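Local coordinates for diaminopimelate decarboxylase (PDB 7JPJ), which probably catalyses the pyridoxal 5'-phosphate-dependent decarboxylation of diaminopimelate in lysine biosynthesis, working as an obligate dimer, at residues 207-217 / 248-259. Numbering follows the deposited sequence.
Sequences GSDPEIWQQVA and VTTDLQKIGKPV
T250 OG1 is held by two partners: S208 OG lies 3.1 Å from it in a hydrogen bond in which either hydroxyl could be the donor, and the backbone N of K240, outside both segments, is hydrogen-bonded to it as well. Because K240 is one of the residues lining the D-lysine pocket, this hydroxyl links the loop before helix 210-217 to the backbone of a residue of that pocket. S208 places OG beside its own backbone N, which brings the hydroxyl up to the threonine, and V248 CG1 lies 4.0 Å from S208 OG.

Deeper in, the evidence is apolar. I255 sends CD1 over one face of the W213 indole, 3.5 Å from the centroid of the five-membered ring and only 2° off the ring normal, a clear CH-pi contact. Its CG1 lies between the backbone N and the carbonyl carbon (chi1 70°), while the other branch, CG2, packs against P210, 3.7 Å from P210 CA. The indole's rotation is fixed at its edge: W213 NE1 donates to G207 O at 3.0 Å with an angle of 161° at the hydrogen, the acceptor lying in the ring plane; Y239 stacks on the same ring system.

Helices 210-217 and 252-259 run in broadly the same direction, and the axes of these two segments come within 8.0 Å at their closest. P258 CG reaches back to P210 CB at the start of helix 210-217, and farther along V259 CG2 fits against W213 CB at 3.9 Å and V259 CG1 reaches A217 CB. These are neighbouring outer helices of the TIM-like barrel that forms the pyridoxal-binding domain. The chemistry thus divides: dispersion and CH-pi contacts hold the helices together, whereas directional hydrogen bonds order the loops at their N-terminal ends, the end nearer the ligand.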
loop_
_atom_site.group_PDB
_atom_site.type_symbol
_atom_site.label_atom_id
_atom_site.label_comp_id
_atom_site.label_asym_id
_atom_site.label_seq_id
_atom_site.Cartn_x
_atom_site.Cartn_y
_atom_site.Cartn_z
ATOM N N GLY A 207 5.806 -17.877 -15.438
ATOM C CA GLY A 207 6.546 -19.098 -15.200
ATOM C C GLY A 207 7.878 -19.141 -15.939
ATOM O O GLY A 207 8.331 -18.171 -16.549
ATOM N N SER A 208 8.503 -20.319 -15.873
ATOM C CA SER A 208 9.811 -20.557 -16.472
ATOM C C SER A 208 9.787 -21.764 -17.404
ATOM O O SER A 208 10.818 -22.401 -17.631
ATOM C CB SER A 208 10.876 -20.746 -15.394
ATOM O OG SER A 208 10.741 -19.778 -14.368
ATOM N N ASP A 209 8.616 -22.099 -17.936
ATOM C CA ASP A 209 8.504 -23.206 -18.875
ATOM C C ASP A 209 8.742 -22.697 -20.287
ATOM O O ASP A 209 7.985 -21.837 -20.757
ATOM C CB ASP A 209 7.137 -23.855 -18.786
ATOM C CG ASP A 209 6.977 -25.015 -19.762
ATOM O OD1 ASP A 209 7.999 -25.510 -20.285
ATOM O OD2 ASP A 209 5.827 -25.439 -20.000
ATOM N N PRO A 210 9.764 -23.186 -20.990
ATOM C CA PRO A 210 9.981 -22.727 -22.370
ATOM C C PRO A 210 8.815 -23.032 -23.293
ATOM O O PRO A 210 8.541 -22.246 -24.209
ATOM C CB PRO A 210 11.253 -23.476 -22.791
ATOM C CG PRO A 210 11.929 -23.834 -21.506
ATOM C CD PRO A 210 10.825 -24.098 -20.531
ATOM N N GLU A 211 8.112 -24.146 -23.076
ATOM C CA GLU A 211 6.991 -24.505 -23.936
ATOM C C GLU A 211 5.747 -23.665 -23.668
ATOM O O GLU A 211 4.850 -23.622 -24.519
ATOM C CB GLU A 211 6.668 -25.996 -23.779
ATOM C CG GLU A 211 5.840 -26.646 -24.909
ATOM C CD GLU A 211 6.345 -26.396 -26.337
ATOM O OE1 GLU A 211 5.653 -26.849 -27.278
ATOM O OE2 GLU A 211 7.434 -25.813 -26.540
ATOM N N ILE A 212 5.666 -22.998 -22.514
ATOM C CA ILE A 212 4.580 -22.050 -22.289
ATOM C C ILE A 212 4.868 -20.737 -23.004
ATOM O O ILE A 212 3.973 -20.133 -23.607
ATOM C CB ILE A 212 4.354 -21.842 -20.778
ATOM C CG1 ILE A 212 3.758 -23.101 -20.140
ATOM C CG2 ILE A 212 3.459 -20.628 -20.522
ATOM C CD1 ILE A 212 2.596 -23.697 -20.907
ATOM N N TRP A 213 6.126 -20.288 -22.965
ATOM C CA TRP A 213 6.489 -19.031 -23.608
ATOM C C TRP A 213 6.404 -19.127 -25.123
ATOM O O TRP A 213 6.086 -18.135 -25.788
ATOM C CB TRP A 213 7.892 -18.609 -23.175
ATOM C CG TRP A 213 7.919 -18.076 -21.781
ATOM C CD1 TRP A 213 8.194 -18.774 -20.640
ATOM C CD2 TRP A 213 7.634 -16.734 -21.372
ATOM N NE1 TRP A 213 8.104 -17.946 -19.547
ATOM C CE2 TRP A 213 7.762 -16.687 -19.969
ATOM C CE3 TRP A 213 7.286 -15.565 -22.056
ATOM C CZ2 TRP A 213 7.558 -15.519 -19.240
ATOM C CZ3 TRP A 213 7.083 -14.406 -21.330
ATOM C CH2 TRP A 213 7.217 -14.392 -19.936
ATOM N N GLN A 214 6.680 -20.304 -25.686
ATOM C CA GLN A 214 6.519 -20.479 -27.125
ATOM C C GLN A 214 5.051 -20.382 -27.527
ATOM O O GLN A 214 4.722 -19.788 -28.560
ATOM C CB GLN A 214 7.119 -21.815 -27.560
ATOM C CG GLN A 214 6.944 -22.113 -29.038
ATOM C CD GLN A 214 5.987 -23.256 -29.284
ATOM O OE1 GLN A 214 6.138 -24.340 -28.717
ATOM N NE2 GLN A 214 4.980 -23.017 -30.118
ATOM N N GLN A 215 4.153 -20.948 -26.717
ATOM C CA GLN A 215 2.727 -20.793 -26.985
ATOM C C GLN A 215 2.272 -19.356 -26.784
ATOM O O GLN A 215 1.365 -18.891 -27.484
ATOM C CB GLN A 215 1.913 -21.732 -26.098
ATOM C CG GLN A 215 1.658 -23.084 -26.725
ATOM C CD GLN A 215 1.315 -24.139 -25.699
ATOM O OE1 GLN A 215 2.195 -24.825 -25.174
ATOM N NE2 GLN A 215 0.028 -24.275 -25.402
ATOM N N VAL A 216 2.881 -18.643 -25.835
ATOM C CA VAL A 216 2.602 -17.219 -25.676
ATOM C C VAL A 216 2.949 -16.470 -26.956
ATOM O O VAL A 216 2.172 -15.641 -27.446
ATOM C CB VAL A 216 3.368 -16.657 -24.463
ATOM C CG1 VAL A 216 3.495 -15.145 -24.559
ATOM C CG2 VAL A 216 2.680 -17.057 -23.165
ATOM N N ALA A 217 4.118 -16.768 -27.530
ATOM C CA ALA A 217 4.565 -16.058 -28.724
ATOM C C ALA A 217 3.702 -16.405 -29.932
ATOM O O ALA A 217 3.293 -15.517 -30.688
ATOM C CB ALA A 217 6.035 -16.373 -29.005
ATOM N N VAL A 248 12.532 -21.017 -8.484
ATOM C CA VAL A 248 13.230 -21.049 -9.765
ATOM C C VAL A 248 13.141 -19.680 -10.425
ATOM O O VAL A 248 12.051 -19.109 -10.552
ATOM C CB VAL A 248 12.660 -22.144 -10.684
ATOM C CG1 VAL A 248 13.164 -21.963 -12.109
ATOM C CG2 VAL A 248 13.034 -23.524 -10.160
ATOM N N THR A 249 14.293 -19.154 -10.837
ATOM C CA THR A 249 14.363 -17.959 -11.666
ATOM C C THR A 249 14.307 -18.364 -13.134
ATOM O O THR A 249 14.919 -19.356 -13.538
ATOM C CB THR A 249 15.651 -17.179 -11.379
ATOM O OG1 THR A 249 15.604 -16.649 -10.048
ATOM C CG2 THR A 249 15.839 -16.034 -12.365
ATOM N N THR A 250 13.556 -17.600 -13.925
ATOM C CA THR A 250 13.419 -17.905 -15.343
ATOM C C THR A 250 14.773 -17.848 -16.040
ATOM O O THR A 250 15.532 -16.889 -15.876
ATOM C CB THR A 250 12.449 -16.926 -16.005
ATOM O OG1 THR A 250 11.221 -16.889 -15.270
ATOM C CG2 THR A 250 12.163 -17.353 -17.436
ATOM N N ASP A 251 15.079 -18.887 -16.813
ATOM C CA ASP A 251 16.276 -18.917 -17.646
ATOM C C ASP A 251 15.928 -18.294 -18.993
ATOM O O ASP A 251 15.231 -18.909 -19.807
ATOM C CB ASP A 251 16.790 -20.345 -17.809
ATOM C CG ASP A 251 18.246 -20.401 -18.246
ATOM O OD1 ASP A 251 18.740 -19.414 -18.832
ATOM O OD2 ASP A 251 18.900 -21.437 -18.002
ATOM N N LEU A 252 16.412 -17.071 -19.227
ATOM C CA LEU A 252 16.054 -16.351 -20.446
ATOM C C LEU A 252 16.597 -17.036 -21.695
ATOM O O LEU A 252 16.018 -16.891 -22.778
ATOM C CB LEU A 252 16.555 -14.910 -20.372
ATOM C CG LEU A 252 15.956 -14.067 -19.247
ATOM C CD1 LEU A 252 16.355 -12.608 -19.396
ATOM C CD2 LEU A 252 14.444 -14.216 -19.224
ATOM N N GLN A 253 17.698 -17.778 -21.573
ATOM C CA GLN A 253 18.226 -18.490 -22.730
ATOM C C GLN A 253 17.369 -19.703 -23.073
ATOM O O GLN A 253 17.197 -20.034 -24.252
ATOM C CB GLN A 253 19.674 -18.909 -22.476
ATOM C CG GLN A 253 20.624 -17.748 -22.239
ATOM C CD GLN A 253 20.742 -16.835 -23.445
ATOM O OE1 GLN A 253 20.646 -17.280 -24.591
ATOM N NE2 GLN A 253 20.955 -15.548 -23.192
ATOM N N LYS A 254 16.815 -20.374 -22.060
ATOM C CA LYS A 254 16.045 -21.588 -22.310
ATOM C C LYS A 254 14.661 -21.279 -22.867
ATOM O O LYS A 254 14.185 -21.981 -23.765
ATOM C CB LYS A 254 15.938 -22.415 -21.028
ATOM C CG LYS A 254 17.224 -23.125 -20.666
ATOM C CD LYS A 254 17.117 -23.879 -19.355
ATOM C CE LYS A 254 18.384 -24.685 -19.105
ATOM N NZ LYS A 254 19.598 -23.879 -19.425
ATOM N N ILE A 255 13.995 -20.246 -22.346
ATOM C CA ILE A 255 12.682 -19.887 -22.873
ATOM C C ILE A 255 12.785 -18.973 -24.085
ATOM O O ILE A 255 11.807 -18.825 -24.828
ATOM C CB ILE A 255 11.806 -19.216 -21.801
ATOM C CG1 ILE A 255 12.337 -17.819 -21.477
ATOM C CG2 ILE A 255 11.735 -20.081 -20.547
ATOM C CD1 ILE A 255 11.295 -16.887 -20.912
ATOM N N GLY A 256 13.944 -18.363 -24.310
ATOM C CA GLY A 256 14.115 -17.429 -25.402
ATOM C C GLY A 256 14.222 -18.071 -26.771
ATOM O O GLY A 256 13.703 -17.528 -27.749
ATOM N N LYS A 257 14.892 -19.218 -26.862
ATOM C CA LYS A 257 15.110 -19.867 -28.152
ATOM C C LYS A 257 13.805 -20.372 -28.771
ATOM O O LYS A 257 13.597 -20.178 -29.976
ATOM C CB LYS A 257 16.129 -21.004 -28.018
ATOM C CG LYS A 257 17.189 -21.016 -29.118
ATOM C CD LYS A 257 18.234 -19.920 -28.899
ATOM C CE LYS A 257 18.842 -19.442 -30.215
ATOM N NZ LYS A 257 19.722 -18.253 -30.024
ATOM N N PRO A 258 12.908 -21.024 -28.017
ATOM C CA PRO A 258 11.596 -21.356 -28.602
ATOM C C PRO A 258 10.787 -20.130 -28.995
ATOM O O PRO A 258 10.005 -20.193 -29.953
ATOM C CB PRO A 258 10.905 -22.155 -27.487
ATOM C CG PRO A 258 12.014 -22.690 -26.667
ATOM C CD PRO A 258 13.064 -21.631 -26.682
ATOM N N VAL A 259 10.946 -19.017 -28.278
ATOM C CA VAL A 259 10.296 -17.772 -28.677
ATOM C C VAL A 259 10.889 -17.257 -29.982
ATOM O O VAL A 259 10.162 -16.887 -30.911
ATOM C CB VAL A 259 10.411 -16.726 -27.555
ATOM C CG1 VAL A 259 10.022 -15.352 -28.079
ATOM C CG2 VAL A 259 9.534 -17.115 -26.380
#